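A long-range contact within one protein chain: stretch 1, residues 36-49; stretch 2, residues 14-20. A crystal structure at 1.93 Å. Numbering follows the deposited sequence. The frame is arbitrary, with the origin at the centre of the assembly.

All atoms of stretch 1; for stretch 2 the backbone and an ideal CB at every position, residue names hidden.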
ATOM      1  N   SER A  36       0.552   9.306   4.752  1.00 21.64           N
ATOM      2  CA  SER A  36       0.670   8.937   6.154  1.00 28.58           C
ATOM      3  C   SER A  36      -0.415   7.928   6.493  1.00 22.91           C
ATOM      4  O   SER A  36      -1.352   7.716   5.709  1.00 24.37           O
ATOM      5  CB  SER A  36       0.555  10.160   7.076  1.00 32.33           C
ATOM      6  OG  SER A  36       1.486  11.166   6.702  1.00 35.76           O
ATOM      7  N   ALA A  37      -0.270   7.317   7.680  1.00 25.35           N
ATOM      8  CA  ALA A  37      -1.267   6.359   8.139  1.00 27.70           C
ATOM      9  C   ALA A  37      -2.651   6.978   8.246  1.00 26.20           C
ATOM     10  O   ALA A  37      -3.655   6.274   8.052  1.00 20.32           O
ATOM     11  CB  ALA A  37      -0.863   5.772   9.480  1.00 28.40           C
ATOM     12  N   THR A  38      -2.730   8.277   8.570  1.00 33.58           N
ATOM     13  CA  THR A  38      -4.027   8.928   8.708  1.00 43.61           C
ATOM     14  C   THR A  38      -4.829   8.878   7.412  1.00 34.54           C
ATOM     15  O   THR A  38      -6.055   9.045   7.439  1.00 33.73           O
ATOM     16  CB  THR A  38      -3.842  10.386   9.151  1.00 38.83           C
ATOM     17  OG1 THR A  38      -2.831  11.018   8.348  1.00 29.39           O
ATOM     18  CG2 THR A  38      -3.428  10.454  10.591  1.00 42.72           C
ATOM     19  N   PHE A  39      -4.158   8.702   6.272  1.00 26.72           N
ATOM     20  CA  PHE A  39      -4.861   8.587   4.996  1.00 27.37           C
ATOM     21  C   PHE A  39      -5.920   7.487   5.034  1.00 25.24           C
ATOM     22  O   PHE A  39      -6.965   7.589   4.376  1.00 24.52           O
ATOM     23  CB  PHE A  39      -3.847   8.301   3.890  1.00 23.05           C
ATOM     24  CG  PHE A  39      -4.462   8.032   2.558  1.00 30.44           C
ATOM     25  CD1 PHE A  39      -4.917   9.078   1.761  1.00 34.38           C
ATOM     26  CD2 PHE A  39      -4.554   6.746   2.071  1.00 27.16           C
ATOM     27  CE1 PHE A  39      -5.469   8.822   0.522  1.00 28.26           C
ATOM     28  CE2 PHE A  39      -5.097   6.503   0.841  1.00 28.86           C
ATOM     29  CZ  PHE A  39      -5.571   7.524   0.069  1.00 41.96           C
ATOM     30  N   TYR A  40      -5.688   6.429   5.808  1.00 21.39           N
ATOM     31  CA  TYR A  40      -6.606   5.294   5.855  1.00 22.89           C
ATOM     32  C   TYR A  40      -7.646   5.364   6.965  1.00 30.27           C
ATOM     33  O   TYR A  40      -8.358   4.381   7.200  1.00 24.93           O
ATOM     34  CB  TYR A  40      -5.811   4.017   5.977  1.00 20.59           C
ATOM     35  CG  TYR A  40      -5.130   3.649   4.682  1.00 19.11           C
ATOM     36  CD1 TYR A  40      -5.875   3.223   3.598  1.00 16.07           C
ATOM     37  CD2 TYR A  40      -3.737   3.705   4.554  1.00 22.52           C
ATOM     38  CE1 TYR A  40      -5.246   2.843   2.375  1.00 31.55           C
ATOM     39  CE2 TYR A  40      -3.117   3.394   3.357  1.00 22.06           C
ATOM     40  CZ  TYR A  40      -3.862   2.961   2.288  1.00 28.01           C
ATOM     41  OH  TYR A  40      -3.269   2.574   1.141  1.00 17.83           O
ATOM     42  N   HIS A  41      -7.784   6.509   7.617  1.00 32.52           N
ATOM     43  CA  HIS A  41      -8.829   6.643   8.629  1.00 36.37           C
ATOM     44  C   HIS A  41     -10.225   6.363   8.079  1.00 24.00           C
ATOM     45  O   HIS A  41     -10.998   5.649   8.742  1.00 33.61           O
ATOM     46  CB  HIS A  41      -8.774   8.042   9.254  1.00 39.61           C
ATOM     47  CG  HIS A  41      -9.040   8.056  10.726  1.00 44.83           C
ATOM     48  ND1 HIS A  41      -8.203   8.678  11.629  1.00 48.71           N
ATOM     49  CD2 HIS A  41     -10.060   7.535  11.445  1.00 54.36           C
ATOM     50  CE1 HIS A  41      -8.703   8.539  12.845  1.00 52.35           C
ATOM     51  NE2 HIS A  41      -9.830   7.854  12.760  1.00 58.54           N
ATOM     52  N   PRO A  42     -10.597   6.822   6.891  1.00 26.51           N
ATOM     53  CA  PRO A  42     -11.912   6.430   6.347  1.00 24.79           C
ATOM     54  C   PRO A  42     -12.109   4.927   6.198  1.00 21.93           C
ATOM     55  O   PRO A  42     -13.219   4.418   6.419  1.00 22.97           O
ATOM     56  CB  PRO A  42     -11.947   7.134   4.991  1.00 23.78           C
ATOM     57  CG  PRO A  42     -10.962   8.252   5.084  1.00 38.77           C
ATOM     58  CD  PRO A  42      -9.848   7.698   5.982  1.00 24.96           C
ATOM     59  N   VAL A  43     -11.064   4.185   5.841  1.00 20.79           N
ATOM     60  CA  VAL A  43     -11.196   2.728   5.752  1.00 25.50           C
ATOM     61  C   VAL A  43     -11.473   2.136   7.141  1.00 20.57           C
ATOM     62  O   VAL A  43     -12.396   1.335   7.354  1.00 21.49           O
ATOM     63  CB  VAL A  43      -9.930   2.121   5.113  1.00 27.49           C
ATOM     64  CG1 VAL A  43     -10.033   0.602   5.097  1.00 26.50           C
ATOM     65  CG2 VAL A  43      -9.733   2.672   3.739  1.00 30.31           C
ATOM     66  N   ALA A  44     -10.667   2.532   8.116  1.00 22.01           N
ATOM     67  CA  ALA A  44     -10.888   2.073   9.479  1.00 37.40           C
ATOM     68  C   ALA A  44     -12.321   2.352   9.904  1.00 25.27           C
ATOM     69  O   ALA A  44     -13.031   1.439  10.349  1.00 31.30           O
ATOM     70  CB  ALA A  44      -9.895   2.751  10.424  1.00 29.76           C
ATOM     71  N   ALA A  45     -12.782   3.598   9.688  1.00 28.30           N
ATOM     72  CA  ALA A  45     -14.108   4.006  10.147  1.00 33.29           C
ATOM     73  C   ALA A  45     -15.208   3.206   9.453  1.00 37.31           C
ATOM     74  O   ALA A  45     -16.245   2.918  10.053  1.00 33.76           O
ATOM     75  CB  ALA A  45     -14.311   5.507   9.891  1.00 32.57           C
ATOM     76  N   ALA A  46     -15.013   2.852   8.185  1.00 29.85           N
ATOM     77  CA  ALA A  46     -16.056   2.194   7.405  1.00 37.33           C
ATOM     78  C   ALA A  46     -16.082   0.684   7.570  1.00 32.21           C
ATOM     79  O   ALA A  46     -17.135   0.073   7.366  1.00 33.15           O
ATOM     80  CB  ALA A  46     -15.878   2.514   5.920  1.00 39.24           C
ATOM     81  N   LEU A  47     -14.960   0.061   7.922  1.00 24.81           N
ATOM     82  CA  LEU A  47     -14.893  -1.394   8.026  1.00 30.32           C
ATOM     83  C   LEU A  47     -14.901  -1.905   9.464  1.00 29.61           C
ATOM     84  O   LEU A  47     -15.341  -3.036   9.711  1.00 33.40           O
ATOM     85  CB  LEU A  47     -13.638  -1.923   7.319  1.00 23.88           C
ATOM     86  CG  LEU A  47     -13.520  -1.604   5.838  1.00 25.18           C
ATOM     87  CD1 LEU A  47     -12.388  -2.376   5.224  1.00 29.02           C
ATOM     88  CD2 LEU A  47     -14.840  -1.870   5.064  1.00 27.31           C
ATOM     89  N   ALA A  48     -14.422  -1.114  10.417  1.00 33.73           N
ATOM     90  CA  ALA A  48     -14.431  -1.550  11.804  1.00 33.14           C
ATOM     91  C   ALA A  48     -15.852  -1.457  12.341  1.00 43.32           C
ATOM     92  O   ALA A  48     -16.648  -0.678  11.824  1.00 37.54           O
ATOM     93  CB  ALA A  48     -13.502  -0.687  12.648  1.00 36.96           C
ATOM     94  N   PRO A  49     -16.208  -2.257  13.367  1.00 47.18           N
ATOM     95  CA  PRO A  49     -15.347  -3.229  14.054  1.00 32.90           C
ATOM     96  C   PRO A  49     -15.299  -4.579  13.360  1.00 44.63           C
ATOM     97  O   PRO A  49     -14.644  -5.498  13.858  1.00 31.57           O
ATOM     98  CB  PRO A  49     -15.999  -3.356  15.436  1.00 33.79           C
ATOM     99  CG  PRO A  49     -17.471  -3.127  15.160  1.00 37.27           C
ATOM    100  CD  PRO A  49     -17.554  -2.186  13.974  1.00 47.51           C
ATOM    101  N   UNK A  14       2.410   0.881  13.336  1.00 35.09           N
ATOM    102  CA  UNK A  14       1.092   0.354  13.006  1.00 27.34           C
ATOM    103  C   UNK A  14       0.059   1.126  13.794  1.00 26.70           C
ATOM    104  O   UNK A  14       0.042   1.050  15.026  1.00 24.38           O
ATOM    105  CB  UNK A  14       0.997  -1.145  13.298  1.00 27.34           C
ATOM    106  N   UNK A  15      -0.822   1.832  13.094  1.00 30.15           N
ATOM    107  CA  UNK A  15      -1.839   2.663  13.725  1.00 32.35           C
ATOM    108  C   UNK A  15      -3.191   1.969  13.583  1.00 22.87           C
ATOM    109  O   UNK A  15      -3.646   1.698  12.466  1.00 27.00           O
ATOM    110  CB  UNK A  15      -1.871   4.062  13.107  1.00 32.35           C
ATOM    111  N   UNK A  16      -3.830   1.696  14.708  1.00 22.12           N
ATOM    112  CA  UNK A  16      -5.153   1.076  14.773  1.00 42.35           C
ATOM    113  C   UNK A  16      -6.113   2.172  15.221  1.00 28.63           C
ATOM    114  O   UNK A  16      -6.154   2.537  16.400  1.00 28.30           O
ATOM    115  CB  UNK A  16      -5.181  -0.126  15.719  1.00 42.35           C
ATOM    116  N   UNK A  17      -6.895   2.689  14.277  1.00 28.64           N
ATOM    117  CA  UNK A  17      -7.719   3.854  14.558  1.00 25.87           C
ATOM    118  C   UNK A  17      -9.033   3.498  15.237  1.00 26.86           C
ATOM    119  O   UNK A  17      -9.575   4.328  15.968  1.00 37.11           O
ATOM    120  CB  UNK A  17      -8.002   4.613  13.260  1.00 25.87           C
ATOM    121  N   UNK A  18      -9.572   2.310  14.995  1.00 26.41           N
ATOM    122  CA  UNK A  18     -10.845   1.907  15.559  1.00 31.79           C
ATOM    123  C   UNK A  18     -10.746   0.533  16.213  1.00 38.36           C
ATOM    124  O   UNK A  18      -9.899  -0.281  15.841  1.00 38.83           O
ATOM    125  CB  UNK A  18     -11.926   1.903  14.477  1.00 31.79           C
ATOM    126  N   UNK A  19     -11.605   0.256  17.185  1.00 38.59           N
ATOM    127  CA  UNK A  19     -11.617  -1.095  17.761  1.00 41.33           C
ATOM    128  C   UNK A  19     -12.201  -2.096  16.785  1.00 36.60           C
ATOM    129  O   UNK A  19     -13.063  -1.771  15.963  1.00 34.74           O
ATOM    130  CB  UNK A  19     -12.412  -1.118  19.068  1.00 41.33           C
ATOM    131  N   UNK A  20     -11.754  -3.338  16.910  1.00 44.71           N
ATOM    132  CA  UNK A  20     -12.189  -4.404  16.021  1.00 41.73           C
ATOM    133  C   UNK A  20     -12.597  -5.619  16.842  1.00 49.66           C
ATOM    134  O   UNK A  20     -12.026  -5.881  17.909  1.00 36.07           O
ATOM    135  CB  UNK A  20     -11.085  -4.769  15.026  1.00 41.73           C
TER

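Position 14 is extended. Its CA-to-CB bond points away from stretch 1, and nothing of that stretch lies within 5.5 Å of the ideal CB. Stretch 1 sets no preference here. The residue is Ile14, which makes no contact across the pair.

Position 15 is also extended, but its CB points toward stretch 1. The ideal CB lies 4.1 Å from Ala37 CB. A methyl group is all that is offered, so a side chain with aliphatic carbon near its root would suit, short or long. The residue is Arg15. Arg15 CG packs 3.7 Å from Ala37 CB, and its guanidinium is hydrogen-bonded elsewhere.

Position 16 points away again, with no atom of stretch 1 near its CB. Many side chains would do. The residue is Gln16.

Position 17 leaves the extended conformation, with phi -83° and psi -29°. Its CB points toward stretch 1, 3.8 Å from His41 NE2 and 3.9 Å from Ala44 CB. The imidazole face and the alanine methyl favour a flat or apolar group: leucine, methionine or an aromatic ring. The residue is Tyr17. Its ring forms an offset stack with His41, centroids 4.3 Å apart and planes at 15°. Tyr17 CB also sits over the imidazole face, a CH-pi contact 4.0 Å from the His41 ring centroid. At the far end, Tyr17 OH comes within 3.0 Å of Thr38 N, but the angle is poor and this is not a hydrogen bond.

Position 18 is extended and faces the helix of stretch 1. Its ideal CB is 3.5 Å from Ala48 CB. Small alanines leave room for a long side chain, and His41 offers a polar edge farther off. Lysine, arginine, glutamine or methionine would be reasonable. The residue is Arg18. Arg18 CB packs against Ala48 CB, and Arg18 CG lies 4.1 Å from Ala44 CB. Arg18 NH1 reaches the edge of the imidazole, 2.9 Å from His41 NE2. It also makes a weak hydrogen bond to Tyr17 O. The side chain is poorly ordered.

Position 19 points sideways, and its ideal CB has no neighbour in stretch 1. With phi -72° and psi 152°, proline is one of many possibilities. The residue is Pro19. Its own nearest contact is through the backbone: Pro49 CA lies 3.3 Å from Pro19 O, a CA-H...O contact.

Position 20 is extended and sideways, its CB 3.8 Å from Pro49 O. A small side chain would suit, though others are possible. The residue is Ala20. Ala20 CA makes a CA-H...O contact with Pro49 O at 3.4 Å.

Stretch 2, residues 14-20: IRQYRPA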
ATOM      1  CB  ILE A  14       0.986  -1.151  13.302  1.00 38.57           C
ATOM      2  CG1 ILE A  14       2.043  -1.907  12.467  1.00 49.56           C
ATOM      3  CG2 ILE A  14      -0.419  -1.639  12.991  1.00 38.18           C
ATOM      4  CD1 ILE A  14       2.229  -3.340  12.853  1.00 49.07           C
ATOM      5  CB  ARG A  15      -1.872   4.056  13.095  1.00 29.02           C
ATOM      6  CG  ARG A  15      -0.509   4.752  13.032  1.00 27.85           C
ATOM      7  CD  ARG A  15       0.041   4.995  14.446  1.00 38.41           C
ATOM      8  NE  ARG A  15       1.483   5.224  14.423  1.00 32.10           N
ATOM      9  CZ  ARG A  15       2.062   6.419  14.434  1.00 37.17           C
ATOM     10  NH1 ARG A  15       1.317   7.514  14.462  1.00 39.14           N
ATOM     11  NH2 ARG A  15       3.390   6.508  14.419  1.00 38.15           N
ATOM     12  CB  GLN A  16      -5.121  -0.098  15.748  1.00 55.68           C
ATOM     13  CG  GLN A  16      -6.430  -0.861  15.860  1.00 71.04           C
ATOM     14  CD  GLN A  16      -6.378  -1.962  16.899  1.00 78.01           C
ATOM     15  OE1 GLN A  16      -5.433  -2.051  17.667  1.00 78.53           O
ATOM     16  NE2 GLN A  16      -7.394  -2.804  16.925  1.00 86.23           N
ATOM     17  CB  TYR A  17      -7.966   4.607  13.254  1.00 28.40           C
ATOM     18  CG  TYR A  17      -6.716   5.252  12.711  1.00 27.78           C
ATOM     19  CD1 TYR A  17      -5.981   6.166  13.480  1.00 37.92           C
ATOM     20  CD2 TYR A  17      -6.291   4.989  11.413  1.00 35.65           C
ATOM     21  CE1 TYR A  17      -4.832   6.759  12.976  1.00 44.05           C
ATOM     22  CE2 TYR A  17      -5.142   5.550  10.907  1.00 27.53           C
ATOM     23  CZ  TYR A  17      -4.416   6.444  11.682  1.00 38.35           C
ATOM     24  OH  TYR A  17      -3.273   7.026  11.190  1.00 42.01           O
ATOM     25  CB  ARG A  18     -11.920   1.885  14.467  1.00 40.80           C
ATOM     26  CG  ARG A  18     -12.193   3.229  13.810  1.00 47.38           C
ATOM     27  CD  ARG A  18     -13.095   4.105  14.642  1.00 70.51           C
ATOM     28  NE  ARG A  18     -13.553   5.277  13.899  1.00 88.45           N
ATOM     29  CZ  ARG A  18     -12.918   6.445  13.868  1.00109.86           C
ATOM     30  NH1 ARG A  18     -11.785   6.612  14.537  1.00117.85           N
ATOM     31  NH2 ARG A  18     -13.419   7.450  13.166  1.00118.26           N
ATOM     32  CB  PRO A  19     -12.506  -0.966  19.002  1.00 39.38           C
ATOM     33  CG  PRO A  19     -12.816   0.517  19.160  1.00 51.36           C
ATOM     34  CD  PRO A  19     -12.589   1.159  17.813  1.00 40.83           C
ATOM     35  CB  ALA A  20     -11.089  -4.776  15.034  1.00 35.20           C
TER
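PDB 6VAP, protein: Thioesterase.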